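Local coordinates for NADP-dependent glyceraldehyde-3-phosphate dehydrogenase (Bacillus halodurans, PDB 3PRL), which probably oxidises glyceraldehyde 3-phosphate without phosphorylating it, using NADP(+) as the electron acceptor, as a member of the aldehyde dehydrogenase family, at residues A12-L15 with W20-S23. Residues are numbered along the deposited sequence; the frame is centred on the assembly and turned at random.
Sequences ANIL and WVES
I14 and V21 face each other as an antiparallel hydrogen-bonded pair, and their peptides are joined in both directions. V21 N gives its hydrogen to I14 O at 2.8 Å, and I14 N reaches V21 O at 3.0 Å with a more bent N-H...O angle, 144°. A weaker W20 CA-H...O contact, 3.4 Å from CA to I14 O, adds to the load on that carbonyl.

The apolar packing falls on two faces of the sheet. On one, L15 and W20 form the neighbouring non-hydrogen-bonded pair: the indole swings back across the strand, and L15 CB sits 3.9 Å from the centroid of its six-membered ring, almost on the ring normal, in a CH-pi contact. L15 CD1 lies over the same face, closer to the rim at NE1 and CE2. N13 O comes at the edge of the ring, 3.5 Å from CE3; this carbonyl is buried without a hydrogen-bonding partner. The W20 side chain also packs on I196, V199 and E200 of helix 192-204. An alanine in place of W20 would probably leave L15 without its aromatic lid and open a gap against that helix. On the other face, I14 CD1 meets V21 CG2 at 3.8 Å; V21 CG1 stands anti to the carbonyl carbon (chi1 -63°), which puts CG2 between the backbone N and the carbonyl carbon, facing I14.

Beyond the paired residues, N13 lays its side chain alongside the V21 carbonyl, and OD1 touches E22 CG at 3.5 Å. Together this is a tight beta hairpin of strands 10-16 and 19-21, with 19-21 an outermost strand of the N-terminal four-stranded mixed sheet.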
ATOM      1  N   ALA D  12      13.960  42.502 -11.048  1.00 42.78           N
ATOM      2  CA  ALA D  12      13.596  41.601  -9.967  1.00 41.79           C
ATOM      3  C   ALA D  12      14.714  41.397  -8.955  1.00 41.34           C
ATOM      4  O   ALA D  12      15.901  41.400  -9.304  1.00 41.66           O
ATOM      5  CB  ALA D  12      13.172  40.263 -10.538  1.00 40.50           C
ATOM      6  N   ASN D  13      14.314  41.220  -7.701  1.00 40.54           N
ATOM      7  CA  ASN D  13      15.230  40.830  -6.649  1.00 39.99           C
ATOM      8  C   ASN D  13      15.115  39.325  -6.331  1.00 38.95           C
ATOM      9  O   ASN D  13      14.149  38.655  -6.746  1.00 38.10           O
ATOM     10  CB  ASN D  13      15.017  41.700  -5.407  1.00 40.27           C
ATOM     11  CG  ASN D  13      15.852  43.003  -5.435  1.00 42.20           C
ATOM     12  OD1 ASN D  13      16.396  43.411  -6.473  1.00 41.28           O
ATOM     13  ND2 ASN D  13      15.948  43.655  -4.276  1.00 41.91           N
ATOM     14  N   ILE D  14      16.119  38.800  -5.630  1.00 38.56           N
ATOM     15  CA  ILE D  14      16.138  37.400  -5.205  1.00 37.48           C
ATOM     16  C   ILE D  14      15.812  37.286  -3.731  1.00 36.90           C
ATOM     17  O   ILE D  14      16.029  38.228  -2.971  1.00 37.48           O
ATOM     18  CB  ILE D  14      17.505  36.685  -5.508  1.00 37.69           C
ATOM     19  CG1 ILE D  14      18.687  37.324  -4.753  1.00 39.81           C
ATOM     20  CG2 ILE D  14      17.771  36.634  -7.013  1.00 38.87           C
ATOM     21  CD1 ILE D  14      19.096  36.577  -3.481  1.00 38.28           C
ATOM     22  N   LEU D  15      15.289  36.121  -3.347  1.00 35.38           N
ATOM     23  CA  LEU D  15      14.963  35.821  -1.967  1.00 34.87           C
ATOM     24  C   LEU D  15      16.084  35.058  -1.287  1.00 34.53           C
ATOM     25  O   LEU D  15      16.483  33.978  -1.737  1.00 33.83           O
ATOM     26  CB  LEU D  15      13.684  34.979  -1.896  1.00 33.86           C
ATOM     27  CG  LEU D  15      13.145  34.588  -0.514  1.00 33.58           C
ATOM     28  CD1 LEU D  15      12.653  35.799   0.281  1.00 34.75           C
ATOM     29  CD2 LEU D  15      12.021  33.586  -0.687  1.00 33.21           C
ATOM     30  N   TRP D  20      13.733  39.962   0.398  1.00 44.93           N
ATOM     31  CA  TRP D  20      13.997  40.169  -1.017  1.00 45.03           C
ATOM     32  C   TRP D  20      15.163  41.132  -1.163  1.00 47.12           C
ATOM     33  O   TRP D  20      15.028  42.338  -0.910  1.00 48.49           O
ATOM     34  CB  TRP D  20      12.746  40.692  -1.721  1.00 44.33           C
ATOM     35  CG  TRP D  20      11.673  39.646  -1.771  1.00 43.45           C
ATOM     36  CD1 TRP D  20      10.626  39.495  -0.903  1.00 43.63           C
ATOM     37  CD2 TRP D  20      11.570  38.573  -2.715  1.00 42.59           C
ATOM     38  NE1 TRP D  20       9.868  38.407  -1.264  1.00 42.76           N
ATOM     39  CE2 TRP D  20      10.426  37.823  -2.369  1.00 42.11           C
ATOM     40  CE3 TRP D  20      12.324  38.185  -3.829  1.00 42.05           C
ATOM     41  CZ2 TRP D  20      10.019  36.702  -3.096  1.00 41.31           C
ATOM     42  CZ3 TRP D  20      11.915  37.066  -4.552  1.00 41.30           C
ATOM     43  CH2 TRP D  20      10.772  36.342  -4.180  1.00 40.80           C
ATOM     44  N   VAL D  21      16.313  40.584  -1.549  1.00 47.39           N
ATOM     45  CA  VAL D  21      17.562  41.341  -1.590  1.00 48.68           C
ATOM     46  C   VAL D  21      18.143  41.388  -2.996  1.00 49.19           C
ATOM     47  O   VAL D  21      17.613  40.774  -3.919  1.00 48.46           O
ATOM     48  CB  VAL D  21      18.632  40.793  -0.574  1.00 48.80           C
ATOM     49  CG1 VAL D  21      18.141  40.923   0.864  1.00 48.61           C
ATOM     50  CG2 VAL D  21      19.009  39.342  -0.878  1.00 47.23           C
ATOM     51  N   GLU D  22      19.240  42.122  -3.137  1.00 50.65           N
ATOM     52  CA  GLU D  22      19.943  42.240  -4.397  1.00 51.75           C
ATOM     53  C   GLU D  22      21.382  41.779  -4.206  1.00 52.30           C
ATOM     54  O   GLU D  22      21.857  41.649  -3.072  1.00 52.64           O
ATOM     55  CB  GLU D  22      19.911  43.698  -4.884  1.00 53.45           C
ATOM     56  CG  GLU D  22      19.827  43.842  -6.392  1.00 55.67           C
ATOM     57  CD  GLU D  22      20.435  45.137  -6.905  1.00 54.19           C
ATOM     58  OE1 GLU D  22      20.261  46.196  -6.257  1.00 57.41           O
ATOM     59  OE2 GLU D  22      21.090  45.092  -7.971  1.00 56.48           O
ATOM     60  N   SER D  23      22.066  41.517  -5.317  1.00 52.67           N
ATOM     61  CA  SER D  23      23.499  41.241  -5.295  1.00 53.57           C
ATOM     62  C   SER D  23      24.227  42.420  -4.641  1.00 55.16           C
ATOM     63  O   SER D  23      23.979  43.580  -4.986  1.00 55.47           O
ATOM     64  CB  SER D  23      24.016  41.039  -6.722  1.00 53.48           C
ATOM     65  OG  SER D  23      25.008  40.028  -6.771  1.00 52.92           O
TER